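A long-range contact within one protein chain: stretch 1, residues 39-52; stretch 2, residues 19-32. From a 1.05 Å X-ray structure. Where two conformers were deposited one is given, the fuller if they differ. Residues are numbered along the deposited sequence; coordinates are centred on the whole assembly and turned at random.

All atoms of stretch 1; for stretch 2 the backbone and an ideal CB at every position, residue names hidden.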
# COMPACT_ATOMS: atom_id res chain seq x y z
N ARG A 39 -11.86 17.50 10.71
CA ARG A 39 -12.89 17.98 9.79
C ARG A 39 -13.54 16.86 8.99
O ARG A 39 -14.73 16.92 8.67
CB ARG A 39 -12.33 19.05 8.85
CG ARG A 39 -12.09 20.39 9.54
CD ARG A 39 -11.76 21.49 8.55
NE ARG A 39 -10.40 21.36 8.03
CZ ARG A 39 -9.34 21.93 8.58
NH1 ARG A 39 -9.47 22.66 9.68
NH2 ARG A 39 -8.14 21.76 8.04
N ASN A 40 -12.76 15.82 8.67
CA ASN A 40 -13.26 14.70 7.86
C ASN A 40 -13.72 13.48 8.66
O ASN A 40 -14.31 12.56 8.10
CB ASN A 40 -12.20 14.24 6.85
CG ASN A 40 -12.06 15.17 5.65
OD1 ASN A 40 -12.70 14.98 4.62
ND2 ASN A 40 -11.17 16.15 5.77
N LYS A 41 -13.42 13.47 9.96
CA LYS A 41 -13.68 12.30 10.80
C LYS A 41 -15.15 11.87 10.79
O LYS A 41 -15.45 10.67 10.80
CB LYS A 41 -13.20 12.55 12.23
CG LYS A 41 -13.42 11.38 13.17
CD LYS A 41 -12.83 11.66 14.54
CE LYS A 41 -12.99 10.47 15.47
NZ LYS A 41 -12.37 10.74 16.80
N ASN A 42 -16.07 12.83 10.78
CA ASN A 42 -17.49 12.49 10.79
C ASN A 42 -17.95 11.74 9.54
O ASN A 42 -18.99 11.09 9.56
CB ASN A 42 -18.37 13.72 11.04
CG ASN A 42 -18.38 14.68 9.87
OD1 ASN A 42 -17.37 14.87 9.19
ND2 ASN A 42 -19.53 15.30 9.63
N ARG A 43 -17.17 11.82 8.47
CA ARG A 43 -17.45 11.04 7.27
C ARG A 43 -16.60 9.77 7.17
O ARG A 43 -17.04 8.77 6.59
CB ARG A 43 -17.28 11.88 6.01
CG ARG A 43 -18.34 12.96 5.86
CD ARG A 43 -18.16 13.73 4.56
NE ARG A 43 -16.97 14.58 4.59
CZ ARG A 43 -16.33 15.01 3.51
NH1 ARG A 43 -16.74 14.65 2.30
NH2 ARG A 43 -15.26 15.78 3.64
N ILE A 44 -15.40 9.80 7.73
CA ILE A 44 -14.52 8.64 7.68
C ILE A 44 -14.92 7.58 8.71
O ILE A 44 -14.93 6.38 8.40
CB ILE A 44 -13.04 9.03 7.85
CG1 ILE A 44 -12.60 9.87 6.65
CG2 ILE A 44 -12.17 7.79 7.99
CD1 ILE A 44 -11.22 10.46 6.80
N GLU A 45 -15.26 8.00 9.92
CA GLU A 45 -15.65 7.03 10.93
C GLU A 45 -16.81 6.09 10.49
O GLU A 45 -16.71 4.88 10.68
CB GLU A 45 -15.92 7.69 12.29
CG GLU A 45 -16.29 6.69 13.36
CD GLU A 45 -16.24 7.26 14.77
OE1 GLU A 45 -15.98 8.47 14.93
OE2 GLU A 45 -16.47 6.47 15.71
N PRO A 46 -17.88 6.64 9.87
CA PRO A 46 -18.93 5.74 9.39
C PRO A 46 -18.44 4.71 8.37
O PRO A 46 -19.02 3.63 8.29
CB PRO A 46 -19.94 6.68 8.74
CG PRO A 46 -19.78 7.94 9.50
CD PRO A 46 -18.31 8.05 9.80
N GLU A 47 -17.39 5.02 7.61
CA GLU A 47 -16.84 4.04 6.69
C GLU A 47 -16.18 2.88 7.44
O GLU A 47 -16.25 1.74 7.01
CB GLU A 47 -15.88 4.69 5.69
CG GLU A 47 -16.56 5.74 4.82
CD GLU A 47 -17.63 5.17 3.91
OE1 GLU A 47 -17.54 3.98 3.53
OE2 GLU A 47 -18.56 5.92 3.56
N PHE A 48 -15.52 3.18 8.55
CA PHE A 48 -15.00 2.11 9.39
C PHE A 48 -16.13 1.26 9.97
O PHE A 48 -16.04 0.03 10.01
CB PHE A 48 -14.13 2.67 10.52
CG PHE A 48 -12.72 3.01 10.09
CD1 PHE A 48 -11.72 2.06 10.15
CD2 PHE A 48 -12.41 4.27 9.60
CE1 PHE A 48 -10.43 2.35 9.74
CE2 PHE A 48 -11.11 4.57 9.20
CZ PHE A 48 -10.13 3.61 9.27
N LYS A 49 -17.20 1.90 10.42
CA LYS A 49 -18.32 1.15 10.98
C LYS A 49 -18.96 0.24 9.93
O LYS A 49 -19.20 -0.93 10.19
CB LYS A 49 -19.37 2.09 11.56
CG LYS A 49 -20.54 1.35 12.17
CD LYS A 49 -21.55 2.30 12.78
CE LYS A 49 -22.53 1.57 13.69
NZ LYS A 49 -23.31 0.55 12.95
N LYS A 50 -19.23 0.78 8.75
CA LYS A 50 -19.84 -0.01 7.68
C LYS A 50 -18.96 -1.19 7.29
O LYS A 50 -19.45 -2.30 7.07
CB LYS A 50 -20.14 0.85 6.45
CG LYS A 50 -21.29 1.80 6.67
CD LYS A 50 -21.68 2.54 5.41
CE LYS A 50 -20.58 3.50 4.97
NZ LYS A 50 -21.00 4.34 3.81
N LEU A 51 -17.65 -0.96 7.22
CA LEU A 51 -16.72 -2.03 6.88
C LEU A 51 -16.72 -3.13 7.93
O LEU A 51 -16.79 -4.31 7.61
CB LEU A 51 -15.32 -1.46 6.70
CG LEU A 51 -14.22 -2.48 6.41
CD1 LEU A 51 -14.51 -3.23 5.12
CD2 LEU A 51 -12.87 -1.78 6.35
N HIS A 52 -16.65 -2.73 9.20
CA HIS A 52 -16.70 -3.70 10.28
C HIS A 52 -18.01 -4.49 10.29
O HIS A 52 -18.02 -5.71 10.43
CB HIS A 52 -16.54 -2.99 11.63
CG HIS A 52 -16.88 -3.87 12.79
ND1 HIS A 52 -16.10 -4.94 13.16
CD2 HIS A 52 -17.94 -3.86 13.64
CE1 HIS A 52 -16.65 -5.54 14.20
NE2 HIS A 52 -17.77 -4.90 14.51
N UNK A 19 -9.15 -8.97 4.96
CA UNK A 19 -10.28 -8.76 4.08
C UNK A 19 -10.86 -7.37 4.30
O UNK A 19 -11.20 -7.00 5.42
CB UNK A 19 -11.35 -9.83 4.31
N UNK A 20 -11.00 -6.59 3.23
CA UNK A 20 -11.59 -5.28 3.40
C UNK A 20 -11.49 -4.49 2.12
O UNK A 20 -11.77 -5.00 1.03
CB UNK A 20 -10.92 -4.53 4.55
N UNK A 21 -11.09 -3.24 2.25
CA UNK A 21 -11.05 -2.39 1.08
C UNK A 21 -10.20 -1.15 1.26
O UNK A 21 -9.65 -0.88 2.33
CB UNK A 21 -12.47 -1.98 0.70
N UNK A 22 -10.11 -0.41 0.16
CA UNK A 22 -9.48 0.90 0.12
C UNK A 22 -10.54 1.96 0.31
O UNK A 22 -11.50 2.00 -0.46
CB UNK A 22 -8.72 1.11 -1.19
N UNK A 23 -10.36 2.82 1.31
CA UNK A 23 -11.32 3.89 1.57
C UNK A 23 -11.75 4.65 0.30
O UNK A 23 -12.94 4.72 0.02
CB UNK A 23 -10.72 4.88 2.57
N UNK A 24 -10.80 5.20 -0.50
CA UNK A 24 -9.34 5.25 -0.31
C UNK A 24 -8.89 6.57 0.32
O UNK A 24 -7.72 6.71 0.68
CB UNK A 24 -8.63 5.05 -1.65
N UNK A 25 -9.83 7.51 0.42
CA UNK A 25 -9.63 8.83 1.00
C UNK A 25 -11.04 9.37 1.21
O UNK A 25 -12.01 8.79 0.72
CB UNK A 25 -8.78 9.74 0.11
N UNK A 26 -11.14 10.49 1.91
CA UNK A 26 -12.40 11.21 1.98
C UNK A 26 -12.28 12.47 1.14
O UNK A 26 -12.99 12.62 0.13
CB UNK A 26 -12.77 11.54 3.43
N UNK A 27 -11.38 13.37 1.54
CA UNK A 27 -10.95 14.48 0.70
C UNK A 27 -9.54 14.16 0.22
O UNK A 27 -8.60 14.19 1.01
CB UNK A 27 -11.00 15.81 1.45
N UNK A 28 -9.41 13.84 -1.06
CA UNK A 28 -8.14 13.39 -1.64
C UNK A 28 -6.97 14.28 -1.23
O UNK A 28 -6.95 15.47 -1.54
CB UNK A 28 -8.25 13.35 -3.17
N UNK A 29 -6.01 13.68 -0.51
CA UNK A 29 -4.77 14.34 -0.07
C UNK A 29 -4.98 15.43 0.96
O UNK A 29 -4.04 16.16 1.29
CB UNK A 29 -4.05 14.94 -1.28
N UNK A 30 -6.21 15.54 1.46
CA UNK A 30 -6.65 16.59 2.37
C UNK A 30 -7.34 16.00 3.59
O UNK A 30 -8.27 16.61 4.14
CB UNK A 30 -7.59 17.56 1.65
N UNK A 31 -6.91 14.82 4.02
CA UNK A 31 -7.57 14.10 5.11
C UNK A 31 -6.82 14.18 6.44
O UNK A 31 -7.42 13.97 7.49
CB UNK A 31 -7.74 12.63 4.72
N UNK A 32 -5.51 14.45 6.39
CA UNK A 32 -4.64 14.38 7.56
C UNK A 32 -3.76 15.61 7.67
O UNK A 32 -3.29 16.13 6.66
CB UNK A 32 -3.77 13.12 7.51

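Position 19 lies on an extended strand, its ideal CB beyond 5.5 Å of anything in the helix. Stretch 1 imposes nothing there, and the residue is Ser 19.

At position 20 the phi/psi pair, 173/-135, belongs to a region that glycine enters easily and other residues seldom do. An ideal CB would touch Leu 51 CD2 at 3.8 Å, so the backbone angles speak more strongly for glycine than space does. Gly 20 is deposited, and its bare CA receives Leu 51 CD1 at 4.0 Å. Position 21 is fully extended, its ideal CB 5.0 Å from Leu 51 CD1; this alone does not call for glycine and several residues could stand here; Gly 21 is deposited. Position 22 is out of reach: Asn 22.

Position 23 points sideways, yet beside it the helix offers the aliphatic parts of Ile 44 and Glu 47. A branched or flexible apolar chain able to swing back would serve. Leu 23, with chi1 t and chi2 p, does so: its CD1 lies 3.6 Å from Glu 47 CB and its CD2 4.3 Å from Ile 44 CG2.

The cis peptide bond before position 24 strongly suggests proline, and position 25 points away, free of demands from the helix: Pro 24 and Trp 25.

Position 26 is the centre of the contact. Its CB points toward the helix, 3.6 Å from both Ile 44 CG1 and Asn 40 OD1, with the Arg 43 side chain alongside. A long, unbranched, largely apolar chain is favoured. Met 26 packs its CB 3.6 Å from Ile 44 CG1, lays its CG over one face of the Arg 43 guanidinium, 3.6 Å from Arg 43 CZ, and brings its CE within 3.5 Å of Arg 43 O.

Position 27 also points toward the helix, its ideal CB 3.7 Å from Asn 40 OD1, an acceptor that invites a short donor: serine or threonine. Ser 27 OG donates a hydrogen bond to Asn 40 OD1 at 2.9 Å.

Positions 28 and 29, mid-turn (type II), are out of reach; positive phi at 29 favours glycine or asparagine, but Tyr 28 and Ala 29 are found. Position 30 points sideways, allowing many residues; Tyr 30 O accepts from a water that in turn accepts from Asn 40 ND2.

At position 31 the backbone amides of 26 and 27 call for a short acceptor. Asp 31 OD2 accepts from Met 26 N and OD1 from Ser 27 N, each at 2.8 Å, bracing the loop. Position 32 points away: Phe 32.

Stretch 2 19-32: SGGNLPWMSYAYDF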
# COMPACT_ATOMS: atom_id res chain seq x y z
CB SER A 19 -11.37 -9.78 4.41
OG SER A 19 -12.53 -9.51 3.64
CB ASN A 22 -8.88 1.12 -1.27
CG ASN A 22 -7.67 0.26 -1.55
OD1 ASN A 22 -6.55 0.71 -1.41
ND2 ASN A 22 -7.90 -0.98 -1.98
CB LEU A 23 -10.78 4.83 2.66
CG LEU A 23 -11.70 5.97 3.08
CD1 LEU A 23 -12.93 5.42 3.78
CD2 LEU A 23 -10.94 6.93 3.98
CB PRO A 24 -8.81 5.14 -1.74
CG PRO A 24 -9.95 5.50 -2.64
CD PRO A 24 -11.18 5.75 -1.81
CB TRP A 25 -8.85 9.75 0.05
CG TRP A 25 -9.38 9.76 -1.34
CD1 TRP A 25 -10.53 10.35 -1.78
CD2 TRP A 25 -8.81 9.10 -2.47
NE1 TRP A 25 -10.71 10.10 -3.12
CE2 TRP A 25 -9.66 9.34 -3.57
CE3 TRP A 25 -7.65 8.34 -2.66
CZ2 TRP A 25 -9.39 8.84 -4.85
CZ3 TRP A 25 -7.38 7.84 -3.93
CH2 TRP A 25 -8.25 8.09 -5.01
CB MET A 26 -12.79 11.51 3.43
CG MET A 26 -14.19 12.12 3.56
SD MET A 26 -15.51 11.17 2.78
CE MET A 26 -15.33 9.60 3.63
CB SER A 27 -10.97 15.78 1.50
OG SER A 27 -12.28 16.06 1.96
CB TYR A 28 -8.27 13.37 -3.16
CG TYR A 28 -7.05 12.95 -3.96
CD1 TYR A 28 -6.85 11.62 -4.31
CD2 TYR A 28 -6.13 13.88 -4.42
CE1 TYR A 28 -5.76 11.22 -5.07
CE2 TYR A 28 -5.03 13.49 -5.19
CZ TYR A 28 -4.85 12.16 -5.52
OH TYR A 28 -3.77 11.75 -6.28
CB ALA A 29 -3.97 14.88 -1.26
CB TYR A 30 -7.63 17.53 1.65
CG TYR A 30 -6.95 18.70 1.03
CD1 TYR A 30 -6.16 18.55 -0.08
CD2 TYR A 30 -7.10 19.97 1.57
CE1 TYR A 30 -5.52 19.63 -0.65
CE2 TYR A 30 -6.47 21.05 1.03
CZ TYR A 30 -5.68 20.88 -0.09
OH TYR A 30 -5.06 21.99 -0.61
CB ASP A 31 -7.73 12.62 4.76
CG ASP A 31 -8.85 12.36 3.76
OD1 ASP A 31 -9.90 13.04 3.84
OD2 ASP A 31 -8.68 11.43 2.93
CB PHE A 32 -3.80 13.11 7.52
CG PHE A 32 -4.63 11.88 7.64
CD1 PHE A 32 -5.06 11.45 8.88
CD2 PHE A 32 -5.08 11.22 6.51
CE1 PHE A 32 -5.88 10.36 9.00
CE2 PHE A 32 -5.91 10.12 6.63
CZ PHE A 32 -6.30 9.69 7.88
O HOH W 1 -10.16 18.53 3.91
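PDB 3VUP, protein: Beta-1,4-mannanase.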